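Copper-containing nitrite reductase (Hyphomicrobium denitrificans 1NES1, PDB 6TFO) probably reduces nitrite to nitric oxide at copper centres, taking its electrons from a reduced cytochrome c. Local coordinates at residues Val291-Tyr296 / Tyr345-Glu350; Gly349-Ile354 / Asp405-Arg410; Ser366-Gly371 / Val391-Val396; Gly412-Val417 / Leu432-Pro437. One frame throughout, in Å; residues are numbered along the deposited sequence.

Contact 1: residues Val291-Tyr296 / Tyr345-Glu350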
loop_
_atom_site.group_PDB
_atom_site.type_symbol
_atom_site.label_atom_id
_atom_site.label_comp_id
_atom_site.label_asym_id
_atom_site.label_seq_id
_atom_site.Cartn_x
_atom_site.Cartn_y
_atom_site.Cartn_z
ATOM N N VAL C 291 32.089 7.741 -52.951
ATOM C CA VAL C 291 32.174 8.651 -51.784
ATOM C C VAL C 291 33.510 8.363 -51.086
ATOM O O VAL C 291 34.058 7.268 -51.283
ATOM C CB VAL C 291 30.919 8.384 -50.933
ATOM C CG1 VAL C 291 31.103 7.216 -49.976
ATOM C CG2 VAL C 291 30.472 9.622 -50.181
ATOM N N ASP C 292 34.046 9.312 -50.327
ATOM C CA ASP C 292 35.389 9.160 -49.704
ATOM C C ASP C 292 35.331 8.134 -48.565
ATOM O O ASP C 292 36.212 7.254 -48.535
ATOM C CB ASP C 292 35.931 10.512 -49.248
ATOM C CG ASP C 292 36.032 11.461 -50.414
ATOM O OD1 ASP C 292 36.463 11.009 -51.489
ATOM O OD2 ASP C 292 35.654 12.623 -50.248
ATOM N N ARG C 293 34.334 8.213 -47.675
ATOM C CA ARG C 293 34.321 7.358 -46.459
ATOM C C ARG C 293 32.907 6.877 -46.129
ATOM O O ARG C 293 31.938 7.686 -46.193
ATOM C CB ARG C 293 34.941 8.100 -45.279
ATOM C CG ARG C 293 35.480 7.140 -44.236
ATOM C CD ARG C 293 36.014 7.916 -43.067
ATOM N NE ARG C 293 37.146 8.743 -43.424
ATOM C CZ ARG C 293 38.392 8.322 -43.562
ATOM N NH1 ARG C 293 39.346 9.185 -43.866
ATOM N NH2 ARG C 293 38.693 7.052 -43.401
ATOM N N GLU C 294 32.827 5.596 -45.756
ATOM C CA GLU C 294 31.574 4.897 -45.392
ATOM C C GLU C 294 31.561 4.487 -43.912
ATOM O O GLU C 294 32.639 4.140 -43.355
ATOM C CB GLU C 294 31.444 3.663 -46.267
ATOM C CG GLU C 294 31.347 3.969 -47.738
ATOM C CD GLU C 294 30.931 2.746 -48.531
ATOM O OE1 GLU C 294 31.625 1.702 -48.412
ATOM O OE2 GLU C 294 29.886 2.826 -49.222
ATOM N N PHE C 295 30.366 4.474 -43.319
ATOM C CA PHE C 295 30.133 4.119 -41.896
ATOM C C PHE C 295 28.873 3.257 -41.763
ATOM O O PHE C 295 27.898 3.443 -42.534
ATOM C CB PHE C 295 29.997 5.378 -41.048
ATOM C CG PHE C 295 31.262 6.175 -40.902
ATOM C CD1 PHE C 295 32.355 5.637 -40.250
ATOM C CD2 PHE C 295 31.355 7.468 -41.391
ATOM C CE1 PHE C 295 33.522 6.375 -40.088
ATOM C CE2 PHE C 295 32.522 8.208 -41.226
ATOM C CZ PHE C 295 33.598 7.661 -40.565
ATOM N N TYR C 296 28.914 2.372 -40.762
ATOM C CA TYR C 296 27.873 1.387 -40.376
ATOM C C TYR C 296 27.335 1.742 -38.982
ATOM O O TYR C 296 28.086 1.630 -37.998
ATOM C CB TYR C 296 28.523 0.009 -40.380
ATOM C CG TYR C 296 27.626 -1.165 -40.106
ATOM C CD1 TYR C 296 26.247 -1.093 -40.202
ATOM C CD2 TYR C 296 28.192 -2.391 -39.831
ATOM C CE1 TYR C 296 25.460 -2.214 -40.009
ATOM C CE2 TYR C 296 27.424 -3.518 -39.646
ATOM C CZ TYR C 296 26.052 -3.433 -39.727
ATOM O OH TYR C 296 25.318 -4.567 -39.521
ATOM N N TYR C 345 35.663 8.757 -37.264
ATOM C CA TYR C 345 36.771 9.670 -37.647
ATOM C C TYR C 345 36.706 9.943 -39.151
ATOM O O TYR C 345 36.487 9.012 -39.946
ATOM C CB TYR C 345 38.118 9.071 -37.235
ATOM C CG TYR C 345 38.274 8.912 -35.743
ATOM C CD1 TYR C 345 38.561 10.005 -34.930
ATOM C CD2 TYR C 345 38.097 7.671 -35.137
ATOM C CE1 TYR C 345 38.687 9.867 -33.555
ATOM C CE2 TYR C 345 38.215 7.519 -33.764
ATOM C CZ TYR C 345 38.510 8.618 -32.972
ATOM O OH TYR C 345 38.629 8.447 -31.628
ATOM N N ALA C 346 36.874 11.205 -39.535
ATOM C CA ALA C 346 36.880 11.642 -40.949
ATOM C C ALA C 346 37.702 12.933 -41.094
ATOM O O ALA C 346 38.069 13.522 -40.061
ATOM C CB ALA C 346 35.463 11.804 -41.443
ATOM N N ASN C 347 37.961 13.343 -42.339
ATOM C CA ASN C 347 38.788 14.523 -42.691
ATOM C C ASN C 347 37.948 15.564 -43.440
ATOM O O ASN C 347 37.080 15.168 -44.271
ATOM C CB ASN C 347 40.012 14.083 -43.486
ATOM C CG ASN C 347 40.867 13.132 -42.682
ATOM O OD1 ASN C 347 41.315 13.458 -41.585
ATOM N ND2 ASN C 347 41.047 11.937 -43.205
ATOM N N VAL C 348 38.208 16.846 -43.156
ATOM C CA VAL C 348 37.589 17.994 -43.883
ATOM C C VAL C 348 37.731 17.738 -45.386
ATOM O O VAL C 348 38.783 17.230 -45.795
ATOM C CB VAL C 348 38.228 19.331 -43.466
ATOM C CG1 VAL C 348 37.706 20.484 -44.319
ATOM C CG2 VAL C 348 37.989 19.619 -41.983
ATOM N N GLY C 349 36.699 18.052 -46.170
ATOM C CA GLY C 349 36.706 17.894 -47.634
ATOM C C GLY C 349 36.124 16.562 -48.074
ATOM O O GLY C 349 35.730 16.464 -49.268
ATOM N N GLU C 350 36.057 15.567 -47.179
ATOM C CA GLU C 350 35.574 14.213 -47.565
ATOM C C GLU C 350 34.049 14.223 -47.669
ATOM O O GLU C 350 33.388 14.875 -46.826
ATOM C CB GLU C 350 35.995 13.156 -46.557
ATOM C CG GLU C 350 37.470 12.849 -46.560
ATOM C CD GLU C 350 37.837 11.808 -45.527
ATOM O OE1 GLU C 350 38.939 11.274 -45.578
ATOM O OE2 GLU C 350 36.994 11.522 -44.672
#
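Both carboxylate oxygens of Glu350 are gripped twice, once by Arg293 from the facing strand and once by Asn347 of the same loop. Arg293 takes the carboxylate side-on in a salt bridge: NH1 donates to the syn lone pair of OE1 at 2.7 Å, and NE reaches Glu350 OE2 at 3.1 Å. The guanidinium and carboxylate planes are turned 41° apart, so the grip is twisted rather than flat. Asn347 N approaches Glu350 OE2 at 3.1 Å from the opposite face of the carboxylate to NE, in a nearly straight bond, while Asn347 ND2 meets OE1 from above the plane. Four donors thus fix the rotation of the carboxylate and are likely to favour its charged form. A bend at chi3 (-64°) swings the arginine's NE toward the loop, and its CD lies 3.3 Å from Tyr345 O. The same carbonyl oxygen touches the edge of the Phe295 ring, 3.2 Å from CZ. Beside Glu350 CB sits Asp292, whose OD2 is bonded to Thr351 N. The bonds from Asn347 to Glu350 span a type II beta turn, with Gly349 at positive phi, that leads into strand 351-360 of a cupredoxin beta-sandwich.

Contact 2: residues Gly349-Ile354 / Asp405-Arg410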
loop_
_atom_site.group_PDB
_atom_site.type_symbol
_atom_site.label_atom_id
_atom_site.label_comp_id
_atom_site.label_asym_id
_atom_site.label_seq_id
_atom_site.Cartn_x
_atom_site.Cartn_y
_atom_site.Cartn_z
ATOM N N GLY C 349 36.699 18.052 -46.170
ATOM C CA GLY C 349 36.706 17.894 -47.634
ATOM C C GLY C 349 36.124 16.562 -48.074
ATOM O O GLY C 349 35.730 16.464 -49.268
ATOM N N GLU C 350 36.057 15.567 -47.179
ATOM C CA GLU C 350 35.574 14.213 -47.565
ATOM C C GLU C 350 34.049 14.223 -47.669
ATOM O O GLU C 350 33.388 14.875 -46.826
ATOM C CB GLU C 350 35.995 13.156 -46.557
ATOM C CG GLU C 350 37.470 12.849 -46.560
ATOM C CD GLU C 350 37.837 11.808 -45.527
ATOM O OE1 GLU C 350 38.939 11.274 -45.578
ATOM O OE2 GLU C 350 36.994 11.522 -44.672
ATOM N N THR C 351 33.515 13.542 -48.680
ATOM C CA THR C 351 32.103 13.101 -48.718
ATOM C C THR C 351 32.006 11.817 -47.890
ATOM O O THR C 351 32.812 10.898 -48.123
ATOM C CB THR C 351 31.598 12.893 -50.146
ATOM O OG1 THR C 351 32.531 11.971 -50.709
ATOM C CG2 THR C 351 31.500 14.181 -50.937
ATOM N N VAL C 352 31.069 11.793 -46.947
ATOM C CA VAL C 352 30.855 10.694 -45.973
ATOM C C VAL C 352 29.494 10.067 -46.275
ATOM O O VAL C 352 28.518 10.835 -46.504
ATOM C CB VAL C 352 30.917 11.244 -44.539
ATOM C CG1 VAL C 352 30.473 10.196 -43.528
ATOM C CG2 VAL C 352 32.304 11.771 -44.222
ATOM N N ARG C 353 29.436 8.738 -46.315
ATOM C CA ARG C 353 28.152 7.996 -46.377
ATOM C C ARG C 353 27.963 7.233 -45.059
ATOM O O ARG C 353 28.883 6.490 -44.660
ATOM C CB ARG C 353 28.085 7.033 -47.568
ATOM C CG ARG C 353 26.932 6.048 -47.448
ATOM C CD ARG C 353 26.537 5.393 -48.742
ATOM N NE ARG C 353 27.710 4.934 -49.445
ATOM C CZ ARG C 353 28.038 5.269 -50.684
ATOM N NH1 ARG C 353 29.145 4.783 -51.208
ATOM N NH2 ARG C 353 27.261 6.051 -51.408
ATOM N N ILE C 354 26.790 7.371 -44.436
ATOM C CA ILE C 354 26.361 6.530 -43.279
ATOM C C ILE C 354 25.242 5.592 -43.747
ATOM O O ILE C 354 24.177 6.094 -44.166
ATOM C CB ILE C 354 25.919 7.399 -42.090
ATOM C CG1 ILE C 354 26.997 8.414 -41.690
ATOM C CG2 ILE C 354 25.501 6.508 -40.932
ATOM C CD1 ILE C 354 26.570 9.408 -40.646
ATOM N N ASP C 405 24.387 10.854 -47.160
ATOM C CA ASP C 405 25.762 11.349 -47.408
ATOM C C ASP C 405 25.767 12.869 -47.259
ATOM O O ASP C 405 24.702 13.499 -47.351
ATOM C CB ASP C 405 26.315 10.833 -48.740
ATOM C CG ASP C 405 25.486 11.160 -49.973
ATOM O OD1 ASP C 405 25.349 12.383 -50.294
ATOM O OD2 ASP C 405 24.998 10.187 -50.613
ATOM N N PHE C 406 26.939 13.414 -46.991
ATOM C CA PHE C 406 27.182 14.867 -46.889
ATOM C C PHE C 406 28.681 15.086 -47.081
ATOM O O PHE C 406 29.472 14.120 -46.917
ATOM C CB PHE C 406 26.648 15.388 -45.556
ATOM C CG PHE C 406 27.125 14.596 -44.366
ATOM C CD1 PHE C 406 26.438 13.470 -43.945
ATOM C CD2 PHE C 406 28.278 14.963 -43.690
ATOM C CE1 PHE C 406 26.888 12.732 -42.867
ATOM C CE2 PHE C 406 28.739 14.213 -42.622
ATOM C CZ PHE C 406 28.038 13.102 -42.211
ATOM N N LYS C 407 29.056 16.304 -47.470
ATOM C CA LYS C 407 30.475 16.717 -47.581
ATOM C C LYS C 407 30.832 17.422 -46.288
ATOM O O LYS C 407 30.063 18.305 -45.850
ATOM C CB LYS C 407 30.773 17.637 -48.774
ATOM C CG LYS C 407 32.239 17.645 -49.196
ATOM C CD LYS C 407 32.666 18.807 -50.041
ATOM C CE LYS C 407 34.019 18.577 -50.679
ATOM N NZ LYS C 407 34.206 19.405 -51.893
ATOM N N LEU C 408 31.953 17.011 -45.710
ATOM C CA LEU C 408 32.555 17.701 -44.558
ATOM C C LEU C 408 33.238 18.947 -45.100
ATOM O O LEU C 408 34.401 18.864 -45.506
ATOM C CB LEU C 408 33.515 16.737 -43.863
ATOM C CG LEU C 408 32.821 15.558 -43.187
ATOM C CD1 LEU C 408 33.847 14.585 -42.630
ATOM C CD2 LEU C 408 31.876 16.061 -42.103
ATOM N N ASP C 409 32.494 20.043 -45.145
ATOM C CA ASP C 409 32.994 21.348 -45.638
ATOM C C ASP C 409 34.056 21.834 -44.647
ATOM O O ASP C 409 35.009 22.484 -45.086
ATOM C CB ASP C 409 31.868 22.377 -45.812
ATOM C CG ASP C 409 30.566 21.789 -46.335
ATOM O OD1 ASP C 409 29.774 21.263 -45.515
ATOM O OD2 ASP C 409 30.368 21.836 -47.554
ATOM N N ARG C 410 33.887 21.534 -43.357
ATOM C CA ARG C 410 34.748 22.105 -42.291
ATOM C C ARG C 410 34.777 21.174 -41.073
ATOM O O ARG C 410 34.006 20.192 -41.038
ATOM C CB ARG C 410 34.249 23.503 -41.917
ATOM C CG ARG C 410 32.786 23.562 -41.488
ATOM C CD ARG C 410 32.629 24.613 -40.412
ATOM N NE ARG C 410 33.455 24.272 -39.260
ATOM C CZ ARG C 410 33.903 25.135 -38.351
ATOM N NH1 ARG C 410 33.624 26.430 -38.436
ATOM N NH2 ARG C 410 34.639 24.684 -37.345
#
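Val352 and Phe406 are partners in an antiparallel hydrogen-bonded pair, joining strands 351-360 and 400-407 in one sheet of a cupredoxin-type sandwich. Val352 N donates to Phe406 O at 2.8 Å, and Phe406 N returns a bond to Val352 O. Beyond the last paired residues, Leu408 N continues the pattern to Glu350 O at 2.8 Å, and Gly349 N makes a very short approach to Leu408 O. On the face that carries Val352 and Phe406 the contact is apolar. The two side chains run side by side; Val352 CB lies over one face of the phenyl ring, displaced toward its rim, and Val352 CG1 is 4.0 Å from Phe406 CZ. A chi1 of 51° sets the phenylalanine CG between the backbone N and the carbonyl carbon. Ile354 CD1 comes to the ring's edge, 4.0 Å from Phe406 CE1. Leu408 crosses Val352 at an angle, its CD1 3.6 Å from Val352 CG2. Thr351 and Lys407 meet on the other face, CG2 to CG at 3.9 Å. Lys407 reaches back with an extended chain, bringing CE to 3.1 Å from Gly349 O. Further out, Leu432 and Phe374 also pack against the Phe406 ring. On the Thr351 face, Arg353 NH1 forms a salt bridge with Glu294 OE2, while Asp405 OD1 is hydrogen-bonded to His376 ND1.

Contact 3: residues Ser366-Gly371 / Val391-Val396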
loop_
_atom_site.group_PDB
_atom_site.type_symbol
_atom_site.label_atom_id
_atom_site.label_comp_id
_atom_site.label_asym_id
_atom_site.label_seq_id
_atom_site.Cartn_x
_atom_site.Cartn_y
_atom_site.Cartn_z
ATOM N N SER C 366 14.470 9.463 -35.390
ATOM C CA SER C 366 14.508 10.753 -36.110
ATOM C C SER C 366 15.986 11.104 -36.331
ATOM O O SER C 366 16.513 11.982 -35.614
ATOM C CB SER C 366 13.724 11.793 -35.349
ATOM O OG SER C 366 12.371 11.354 -35.199
ATOM N N PHE C 367 16.647 10.400 -37.265
ATOM C CA PHE C 367 18.128 10.388 -37.385
ATOM C C PHE C 367 18.585 11.736 -37.918
ATOM O O PHE C 367 17.987 12.243 -38.891
ATOM C CB PHE C 367 18.633 9.254 -38.271
ATOM C CG PHE C 367 20.135 9.155 -38.295
ATOM C CD1 PHE C 367 20.840 8.810 -37.161
ATOM C CD2 PHE C 367 20.849 9.427 -39.448
ATOM C CE1 PHE C 367 22.220 8.707 -37.187
ATOM C CE2 PHE C 367 22.231 9.324 -39.476
ATOM C CZ PHE C 367 22.915 8.968 -38.346
ATOM N N HIS C 368 19.604 12.293 -37.279
ATOM C CA HIS C 368 20.084 13.679 -37.488
ATOM C C HIS C 368 21.537 13.760 -37.043
ATOM O O HIS C 368 21.912 13.049 -36.103
ATOM C CB HIS C 368 19.215 14.666 -36.717
ATOM C CG HIS C 368 19.752 16.056 -36.699
ATOM N ND1 HIS C 368 19.485 16.974 -37.704
ATOM C CD2 HIS C 368 20.501 16.704 -35.783
ATOM C CE1 HIS C 368 20.058 18.123 -37.406
ATOM N NE2 HIS C 368 20.678 17.984 -36.235
ATOM N N VAL C 369 22.330 14.566 -37.725
ATOM C CA VAL C 369 23.747 14.803 -37.343
ATOM C C VAL C 369 23.846 16.278 -37.021
ATOM O O VAL C 369 23.671 17.072 -37.950
ATOM C CB VAL C 369 24.726 14.401 -38.453
ATOM C CG1 VAL C 369 26.136 14.858 -38.127
ATOM C CG2 VAL C 369 24.674 12.903 -38.713
ATOM N N ILE C 370 24.051 16.600 -35.749
ATOM C CA ILE C 370 24.101 18.006 -35.269
ATOM C C ILE C 370 25.297 18.667 -35.959
ATOM O O ILE C 370 26.400 18.060 -35.919
ATOM C CB ILE C 370 24.156 18.070 -33.725
ATOM C CG1 ILE C 370 23.027 17.255 -33.079
ATOM C CG2 ILE C 370 24.120 19.512 -33.256
ATOM C CD1 ILE C 370 22.993 17.325 -31.566
ATOM N N GLY C 371 25.067 19.800 -36.636
ATOM C CA GLY C 371 26.124 20.591 -37.315
ATOM C C GLY C 371 26.290 20.261 -38.792
ATOM O O GLY C 371 27.104 20.929 -39.457
ATOM N N VAL C 391 18.281 17.673 -46.573
ATOM C CA VAL C 391 17.373 17.126 -45.519
ATOM C C VAL C 391 18.078 17.197 -44.155
ATOM O O VAL C 391 19.194 16.634 -44.039
ATOM C CB VAL C 391 16.940 15.688 -45.866
ATOM C CG1 VAL C 391 16.324 14.946 -44.684
ATOM C CG2 VAL C 391 15.996 15.675 -47.059
ATOM N N GLN C 392 17.446 17.848 -43.162
ATOM C CA GLN C 392 17.981 17.989 -41.768
ATOM C C GLN C 392 17.879 16.669 -41.001
ATOM O O GLN C 392 18.873 16.317 -40.325
ATOM C CB GLN C 392 17.247 19.056 -40.960
ATOM C CG GLN C 392 15.759 18.786 -40.809
ATOM C CD GLN C 392 15.078 20.077 -40.439
ATOM O OE1 GLN C 392 15.495 20.763 -39.489
ATOM N NE2 GLN C 392 14.051 20.426 -41.210
ATOM N N THR C 393 16.737 15.966 -41.109
ATOM C CA THR C 393 16.372 14.826 -40.225
ATOM C C THR C 393 15.481 13.829 -40.974
ATOM O O THR C 393 14.514 14.272 -41.624
ATOM C CB THR C 393 15.678 15.370 -38.968
ATOM O OG1 THR C 393 16.526 16.299 -38.271
ATOM C CG2 THR C 393 15.257 14.259 -38.033
ATOM N N VAL C 394 15.749 12.530 -40.853
ATOM C CA VAL C 394 14.931 11.485 -41.548
ATOM C C VAL C 394 14.407 10.438 -40.551
ATOM O O VAL C 394 15.221 9.844 -39.828
ATOM C CB VAL C 394 15.735 10.827 -42.689
ATOM C CG1 VAL C 394 17.143 10.439 -42.237
ATOM C CG2 VAL C 394 14.983 9.640 -43.309
ATOM N N SER C 395 13.091 10.195 -40.555
ATOM C CA SER C 395 12.410 9.066 -39.859
ATOM C C SER C 395 12.863 7.739 -40.467
ATOM O O SER C 395 12.668 7.564 -41.671
ATOM C CB SER C 395 10.908 9.164 -39.956
ATOM O OG SER C 395 10.444 10.344 -39.342
ATOM N N VAL C 396 13.420 6.835 -39.664
ATOM C CA VAL C 396 13.775 5.446 -40.065
ATOM C C VAL C 396 13.001 4.513 -39.139
ATOM O O VAL C 396 13.196 4.523 -37.919
ATOM C CB VAL C 396 15.290 5.205 -39.967
ATOM C CG1 VAL C 396 15.676 3.830 -40.494
ATOM C CG2 VAL C 396 16.080 6.299 -40.653
HETATM O O HOH W 1 10.536 10.025 -36.409
HETATM O O HOH W 2 21.669 16.219 -40.003
#
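His368 and Gln392 make the side-chain hydrogen bond of this contact: ND1 of the imidazole donates to Gln392 O at 2.8 Å. The donor stands 52° out of the carbonyl plane, and the oxygen is itself tilted 20° from the ring plane. Backbone bonds come next, with Phe367 and Val394 as an antiparallel hydrogen-bonded pair, N to O at 3.0 Å in both directions. Two waters add to the polar links. One donates to Ser366 OG at 2.6 Å and is also bonded to Ser395 OG; the other accepts from Val369 N and lies within bonding distance of Gln392 O, to which it may donate. Packing is lighter: Thr393 CG2 lies 3.6 Å from Ser366 O and touches Ser366 CB, while the Phe367 ring stacks on Phe356. Gln392 OE1 and Thr393 OG1 are bonded across the subunit interface, to His227 ND1 and Gly399 O of the second subunit. The His368 side chain lies about 4 Å from a bound copper ion, and its ring meets His419, a predicted copper ligand, edge-to-face. An alanine in place of His368 would probably leave Gln392 O without its imidazole donor and open a gap beside His419. With ND1 given to Gln392 O and its ring stacked on His227 of the second subunit, the imidazole is probably restrained from turning beside the copper site at the subunit interface.

Contact 4: residues Gly412-Val417 / Leu432-Pro437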
loop_
_atom_site.group_PDB
_atom_site.type_symbol
_atom_site.label_atom_id
_atom_site.label_comp_id
_atom_site.label_asym_id
_atom_site.label_seq_id
_atom_site.Cartn_x
_atom_site.Cartn_y
_atom_site.Cartn_z
ATOM N N GLY C 412 35.037 19.835 -36.899
ATOM C CA GLY C 412 34.209 19.812 -35.681
ATOM C C GLY C 412 34.000 18.398 -35.153
ATOM O O GLY C 412 34.389 17.413 -35.825
ATOM N N ARG C 413 33.407 18.294 -33.967
ATOM C CA ARG C 413 32.761 17.056 -33.468
ATOM C C ARG C 413 31.298 17.097 -33.919
ATOM O O ARG C 413 30.546 17.959 -33.426
ATOM C CB ARG C 413 32.907 16.963 -31.950
ATOM C CG ARG C 413 31.916 16.010 -31.296
ATOM C CD ARG C 413 32.229 15.789 -29.838
ATOM N NE ARG C 413 33.291 14.804 -29.749
ATOM C CZ ARG C 413 34.407 14.945 -29.052
ATOM N NH1 ARG C 413 35.300 13.967 -29.052
ATOM N NH2 ARG C 413 34.619 16.049 -28.350
ATOM N N TYR C 414 30.927 16.260 -34.885
ATOM C CA TYR C 414 29.538 16.176 -35.390
ATOM C C TYR C 414 28.843 15.070 -34.593
ATOM O O TYR C 414 29.469 14.017 -34.322
ATOM C CB TYR C 414 29.546 15.987 -36.907
ATOM C CG TYR C 414 30.113 17.155 -37.682
ATOM C CD1 TYR C 414 29.317 18.237 -38.047
ATOM C CD2 TYR C 414 31.446 17.174 -38.074
ATOM C CE1 TYR C 414 29.833 19.301 -38.775
ATOM C CE2 TYR C 414 31.972 18.224 -38.809
ATOM C CZ TYR C 414 31.160 19.290 -39.170
ATOM O OH TYR C 414 31.661 20.333 -39.901
ATOM N N VAL C 415 27.600 15.308 -34.181
ATOM C CA VAL C 415 26.931 14.427 -33.186
ATOM C C VAL C 415 25.726 13.749 -33.821
ATOM O O VAL C 415 24.771 14.458 -34.138
ATOM C CB VAL C 415 26.531 15.207 -31.926
ATOM C CG1 VAL C 415 25.848 14.302 -30.918
ATOM C CG2 VAL C 415 27.737 15.881 -31.294
ATOM N N LEU C 416 25.780 12.417 -33.914
ATOM C CA LEU C 416 24.658 11.545 -34.343
ATOM C C LEU C 416 23.642 11.430 -33.199
ATOM O O LEU C 416 24.056 11.076 -32.083
ATOM C CB LEU C 416 25.204 10.154 -34.684
ATOM C CG LEU C 416 25.976 9.997 -35.995
ATOM C CD1 LEU C 416 27.315 10.731 -35.945
ATOM C CD2 LEU C 416 26.199 8.517 -36.283
ATOM N N VAL C 417 22.361 11.688 -33.472
ATOM C CA VAL C 417 21.255 11.607 -32.473
ATOM C C VAL C 417 20.006 11.024 -33.131
ATOM O O VAL C 417 19.850 11.149 -34.371
ATOM C CB VAL C 417 20.923 12.978 -31.851
ATOM C CG1 VAL C 417 22.147 13.614 -31.203
ATOM C CG2 VAL C 417 20.280 13.933 -32.853
ATOM N N LEU C 432 31.097 11.961 -34.592
ATOM C CA LEU C 432 31.916 12.002 -35.830
ATOM C C LEU C 432 32.961 13.099 -35.628
ATOM O O LEU C 432 32.573 14.308 -35.663
ATOM C CB LEU C 432 31.013 12.294 -37.031
ATOM C CG LEU C 432 31.723 12.614 -38.345
ATOM C CD1 LEU C 432 32.742 11.542 -38.708
ATOM C CD2 LEU C 432 30.704 12.759 -39.455
ATOM N N ASN C 433 34.206 12.679 -35.377
ATOM C CA ASN C 433 35.341 13.572 -35.047
ATOM C C ASN C 433 36.059 13.940 -36.351
ATOM O O ASN C 433 36.428 13.015 -37.114
ATOM C CB ASN C 433 36.255 12.918 -34.014
ATOM C CG ASN C 433 35.525 12.615 -32.720
ATOM O OD1 ASN C 433 34.894 13.492 -32.142
ATOM N ND2 ASN C 433 35.599 11.379 -32.256
ATOM N N VAL C 434 36.202 15.243 -36.608
ATOM C CA VAL C 434 36.771 15.820 -37.856
ATOM C C VAL C 434 37.649 17.017 -37.459
ATOM O O VAL C 434 37.078 18.101 -37.200
ATOM C CB VAL C 434 35.649 16.253 -38.817
ATOM C CG1 VAL C 434 36.196 16.695 -40.169
ATOM C CG2 VAL C 434 34.603 15.167 -39.012
ATOM N N ASP C 435 38.979 16.855 -37.393
ATOM C CA ASP C 435 39.873 17.971 -36.961
ATOM C C ASP C 435 39.969 19.010 -38.097
ATOM O O ASP C 435 39.926 18.661 -39.314
ATOM C CB ASP C 435 41.217 17.505 -36.393
ATOM C CG ASP C 435 42.125 16.840 -37.402
ATOM O OD1 ASP C 435 41.594 16.183 -38.317
ATOM O OD2 ASP C 435 43.349 16.987 -37.262
ATOM N N GLY C 436 40.049 20.276 -37.684
ATOM C CA GLY C 436 40.041 21.483 -38.538
ATOM C C GLY C 436 39.917 22.718 -37.656
ATOM O O GLY C 436 39.630 22.588 -36.475
ATOM N N PRO C 437 40.133 23.950 -38.160
ATOM C CA PRO C 437 40.146 25.126 -37.280
ATOM C C PRO C 437 38.777 25.349 -36.610
ATOM O O PRO C 437 37.785 24.877 -37.158
ATOM C CB PRO C 437 40.530 26.279 -38.226
ATOM C CG PRO C 437 40.128 25.789 -39.613
ATOM C CD PRO C 437 40.335 24.285 -39.579
HETATM O O HOH W 3 35.014 10.813 -29.737
#
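Tyr414 and Leu432 exchange two short backbone bonds, Leu432 N to Tyr414 O at 2.6 Å and Tyr414 N to Leu432 O at 2.7 Å. Gly412 N reaches Val434 O, also at 2.7 Å, and Val434 N returns a bond to Gly412 O. Between these pairs Arg413 and Asn433 lie side by side, their guanidinium and amide planes 87° apart. Asn433 OD1 is 3.2 Å from both NE and NH1 of Arg413, and a water accepts from Arg413 NH1 and Asn433 ND2. The arginine also makes a cation-pi contact with Phe431. An alanine in place of Arg413 would probably leave the bridging water held by Asn433 ND2 with one donor fewer and Phe431 without its cationic partner. The strands 412-418 and 430-434 form an antiparallel beta hairpin in the cupredoxin sandwich, and Tyr414, Leu432 and Val434 all point to one face. There the tyrosine CB meets Leu432 CB at 4.0 Å. The edge of its ring lies against Val434, with CD2 3.9 Å from CG2, while the phenol OH is bonded to Arg410 O. Two residues on from the tyrosine, Leu416 brings CD1 to 4.2 Å from Leu432 CB.

In the fold
Along the chain, contact 1 comes first, closing the excursion between 291-296 and 345-350 that holds two short helices. Its second segment runs straight into contact 2: the two share Gly349 and Glu350, and strand 351-360 lies between strands 293-302 and 400-407 in one sheet. Contact 2 spans the next fifty residues, and contact 3 falls wholly within that span, pairing 366-371 with 391-396 in the other sheet. Contact 4 follows in series as a hairpin. Strand 412-418 joins it to contact 3 through Ile370 N to Val415 O, while Ala346 N to Asn433 O connects it with contact 1. Leucine, phenylalanine and valine packing between contacts 2 and 4 brings the two sheets together.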